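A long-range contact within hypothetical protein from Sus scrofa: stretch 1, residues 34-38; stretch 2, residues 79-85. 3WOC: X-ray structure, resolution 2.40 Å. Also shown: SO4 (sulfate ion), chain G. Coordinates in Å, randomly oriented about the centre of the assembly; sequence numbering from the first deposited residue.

Stretch 1, residues 34-38: VGLIK
Stretch 2 (79-85) TFLQHVT

Ile-37 forms the apolar centre of the contact. Its CA-to-CB bond points toward the second stretch, and with chi1 m (-66°) and chi2 t (168°) the chain extends so that CD1 lies 3.8 Å from Leu-81 CD2 and 4.0 Å from Val-84 CB. Leu-81 (chi1 t, chi2 p) leaves its backbone sideways, but its end comes nearer; Val-84 has chi1 between wells, at 137°. All three residues are buried, and Ile-37, with 93 Å² covered by the other stretch, has the largest share of a contact totalling 345 Å². A branched aliphatic chain suits this place because Ile-37 CD1 reaches both Leu-81 and Val-84 while Ile-37 CG2 lies 4.0 Å from Leu-81 CD2; Ile-37 CG1 also packs 3.8 Å from Gln-82 O.

A second apolar pair lies beside this centre. Leu-36, chi1 p (64°) and chi2 p (83°), sets off sideways and brings CD2 to 4.0 Å from CD2 of Phe-80, an oblique approach to a ring held at chi1 m (-57°) and chi2 -85°.

The register is fixed by the backbone. Ile-37 N donates to Leu-81 O at 2.9 Å with an N-H...acceptor angle of 164°, the one hydrogen bond assigned between the stretches; the CA atoms of Leu-36 and Gln-82 are 4.4 Å apart, those of Ile-37 and Leu-81 5.7 Å, so the chains run in opposite senses at this crossing. Phi/psi is -107/155 at Leu-36, -84/120 at Ile-37 and -60/120 at Leu-81, while Gln-82 departs to -95/-53. Strand is assigned at 37-38 and 81-85.

At the polar edge, Gly-35 adopts 91/26, where a CB would jam against the preceding carbonyl O; glycine fits. Its O lies 3.3 Å from Gln-82 O, two acceptors without a hydrogen bond. Beyond, a sulfate, probably from the crystallisation liquor, accepts from Val-34 N at O3 (3.2 Å, 158°) and from Lys-38 NZ at O4 (3.0 Å); the Lys-38 CA-to-CB bond points away from the second stretch.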

ATOM      1  N   VAL A  34       0.927  18.368   0.215  1.00 34.63           N
ATOM      2  CA  VAL A  34       2.352  18.397  -0.152  1.00 33.98           C
ATOM      3  C   VAL A  34       2.751  17.229  -1.068  1.00 33.48           C
ATOM      4  O   VAL A  34       3.847  17.216  -1.637  1.00 33.52           O
ATOM      5  CB  VAL A  34       3.286  18.482   1.088  1.00 34.10           C
ATOM      6  CG1 VAL A  34       2.961  19.720   1.922  1.00 34.06           C
ATOM      7  CG2 VAL A  34       3.201  17.217   1.935  1.00 33.91           C
ATOM      8  N   GLY A  35       1.854  16.257  -1.203  1.00 32.75           N
ATOM      9  CA  GLY A  35       2.045  15.153  -2.139  1.00 32.00           C
ATOM     10  C   GLY A  35       2.731  13.915  -1.591  1.00 31.46           C
ATOM     11  O   GLY A  35       3.351  13.165  -2.347  1.00 31.44           O
ATOM     12  N   LEU A  36       2.635  13.698  -0.282  1.00 30.79           N
ATOM     13  CA  LEU A  36       3.148  12.468   0.316  1.00 30.43           C
ATOM     14  C   LEU A  36       2.003  11.544   0.715  1.00 30.31           C
ATOM     15  O   LEU A  36       0.882  11.997   0.956  1.00 30.49           O
ATOM     16  CB  LEU A  36       4.083  12.757   1.507  1.00 30.41           C
ATOM     17  CG  LEU A  36       3.588  13.433   2.790  1.00 30.09           C
ATOM     18  CD1 LEU A  36       2.944  12.439   3.744  1.00 29.86           C
ATOM     19  CD2 LEU A  36       4.742  14.130   3.480  1.00 30.02           C
ATOM     20  N   ILE A  37       2.292  10.250   0.787  1.00 30.09           N
ATOM     21  CA  ILE A  37       1.287   9.268   1.171  1.00 29.91           C
ATOM     22  C   ILE A  37       1.185   9.194   2.692  1.00 29.88           C
ATOM     23  O   ILE A  37       2.152   8.881   3.374  1.00 29.85           O
ATOM     24  CB  ILE A  37       1.544   7.886   0.512  1.00 29.78           C
ATOM     25  CG1 ILE A  37       1.369   8.009  -1.008  1.00 29.66           C
ATOM     26  CG2 ILE A  37       0.609   6.821   1.099  1.00 29.35           C
ATOM     27  CD1 ILE A  37       1.853   6.823  -1.811  1.00 30.38           C
ATOM     28  N   LYS A  38      -0.006   9.497   3.200  1.00 30.13           N
ATOM     29  CA  LYS A  38      -0.253   9.631   4.631  1.00 30.23           C
ATOM     30  C   LYS A  38      -0.706   8.328   5.272  1.00 30.58           C
ATOM     31  O   LYS A  38      -0.320   8.018   6.402  1.00 30.61           O
ATOM     32  CB  LYS A  38      -1.294  10.723   4.887  1.00 30.13           C
ATOM     33  CG  LYS A  38      -0.879  12.107   4.413  1.00 29.77           C
ATOM     34  CD  LYS A  38      -1.894  13.170   4.813  1.00 30.10           C
ATOM     35  CE  LYS A  38      -1.964  13.376   6.326  1.00 29.43           C
ATOM     36  NZ  LYS A  38      -0.714  13.946   6.888  1.00 28.96           N
ATOM     37  N   THR A  79      12.103  11.069   3.043  1.00 26.49           N
ATOM     38  CA  THR A  79      11.859  10.674   4.432  1.00 25.85           C
ATOM     39  C   THR A  79      10.558   9.872   4.493  1.00 25.50           C
ATOM     40  O   THR A  79      10.466   8.865   5.198  1.00 25.27           O
ATOM     41  CB  THR A  79      11.758  11.900   5.372  1.00 25.70           C
ATOM     42  OG1 THR A  79      13.007  12.597   5.387  1.00 25.73           O
ATOM     43  CG2 THR A  79      11.411  11.481   6.790  1.00 25.43           C
ATOM     44  N   PHE A  80       9.564  10.334   3.741  1.00 25.21           N
ATOM     45  CA  PHE A  80       8.250   9.703   3.690  1.00 24.93           C
ATOM     46  C   PHE A  80       8.024   9.073   2.325  1.00 24.85           C
ATOM     47  O   PHE A  80       8.633   9.482   1.335  1.00 24.98           O
ATOM     48  CB  PHE A  80       7.147  10.727   3.970  1.00 24.68           C
ATOM     49  CG  PHE A  80       7.285  11.431   5.291  1.00 24.70           C
ATOM     50  CD1 PHE A  80       6.775  10.864   6.454  1.00 24.30           C
ATOM     51  CD2 PHE A  80       7.918  12.669   5.371  1.00 24.51           C
ATOM     52  CE1 PHE A  80       6.907  11.510   7.678  1.00 23.94           C
ATOM     53  CE2 PHE A  80       8.054  13.320   6.588  1.00 24.20           C
ATOM     54  CZ  PHE A  80       7.546  12.740   7.746  1.00 24.14           C
ATOM     55  N   LEU A  81       7.150   8.069   2.283  1.00 24.83           N
ATOM     56  CA  LEU A  81       6.682   7.507   1.025  1.00 24.57           C
ATOM     57  C   LEU A  81       5.999   8.606   0.219  1.00 24.88           C
ATOM     58  O   LEU A  81       5.027   9.212   0.682  1.00 24.65           O
ATOM     59  CB  LEU A  81       5.720   6.344   1.282  1.00 24.44           C
ATOM     60  CG  LEU A  81       5.088   5.646   0.074  1.00 23.91           C
ATOM     61  CD1 LEU A  81       6.131   4.882  -0.737  1.00 23.29           C
ATOM     62  CD2 LEU A  81       3.976   4.724   0.534  1.00 24.21           C
ATOM     63  N   GLN A  82       6.530   8.863  -0.976  1.00 25.29           N
ATOM     64  CA  GLN A  82       6.056   9.949  -1.841  1.00 25.92           C
ATOM     65  C   GLN A  82       5.033   9.471  -2.858  1.00 26.30           C
ATOM     66  O   GLN A  82       3.944  10.031  -2.972  1.00 26.25           O
ATOM     67  CB  GLN A  82       7.228  10.595  -2.593  1.00 25.85           C
ATOM     68  CG  GLN A  82       8.165  11.447  -1.749  1.00 26.23           C
ATOM     69  CD  GLN A  82       7.567  12.778  -1.341  1.00 26.72           C
ATOM     70  OE1 GLN A  82       6.554  13.223  -1.889  1.00 27.42           O
ATOM     71  NE2 GLN A  82       8.197  13.426  -0.372  1.00 27.27           N
ATOM     72  N   HIS A  83       5.398   8.431  -3.595  1.00 27.00           N
ATOM     73  CA  HIS A  83       4.649   8.012  -4.768  1.00 27.60           C
ATOM     74  C   HIS A  83       4.545   6.494  -4.841  1.00 27.97           C
ATOM     75  O   HIS A  83       5.492   5.776  -4.519  1.00 27.72           O
ATOM     76  CB  HIS A  83       5.330   8.563  -6.028  1.00 27.68           C
ATOM     77  CG  HIS A  83       4.738   8.068  -7.311  1.00 28.20           C
ATOM     78  ND1 HIS A  83       3.618   8.635  -7.882  1.00 28.52           N
ATOM     79  CD2 HIS A  83       5.114   7.064  -8.138  1.00 28.30           C
ATOM     80  CE1 HIS A  83       3.329   8.000  -9.003  1.00 28.92           C
ATOM     81  NE2 HIS A  83       4.222   7.043  -9.182  1.00 28.88           N
ATOM     82  N   VAL A  84       3.374   6.022  -5.258  1.00 28.63           N
ATOM     83  CA  VAL A  84       3.161   4.617  -5.583  1.00 29.16           C
ATOM     84  C   VAL A  84       2.346   4.509  -6.872  1.00 29.59           C
ATOM     85  O   VAL A  84       1.321   5.172  -7.023  1.00 29.63           O
ATOM     86  CB  VAL A  84       2.507   3.855  -4.391  1.00 29.10           C
ATOM     87  CG1 VAL A  84       1.406   2.918  -4.842  1.00 29.44           C
ATOM     88  CG2 VAL A  84       3.563   3.097  -3.602  1.00 29.02           C
ATOM     89  N   THR A  85       2.844   3.716  -7.819  1.00 30.27           N
ATOM     90  CA  THR A  85       2.041   3.288  -8.967  1.00 30.97           C
ATOM     91  C   THR A  85       1.903   1.767  -8.991  1.00 31.19           C
ATOM     92  O   THR A  85       2.893   1.036  -9.078  1.00 31.33           O
ATOM     93  CB  THR A  85       2.539   3.833 -10.340  1.00 31.02           C
ATOM     94  OG1 THR A  85       2.088   2.968 -11.395  1.00 31.77           O
ATOM     95  CG2 THR A  85       4.032   3.901 -10.396  1.00 31.46           C
TER
HETATM   96  S   SO4 G 201       0.533  16.617   4.375  1.00 47.47           S
HETATM   97  O1  SO4 G 201       1.533  17.176   5.284  1.00 48.11           O
HETATM   98  O2  SO4 G 201       1.028  15.361   3.828  1.00 47.83           O
HETATM   99  O3  SO4 G 201       0.287  17.542   3.276  1.00 47.44           O
HETATM  100  O4  SO4 G 201      -0.710  16.379   5.103  1.00 47.71           O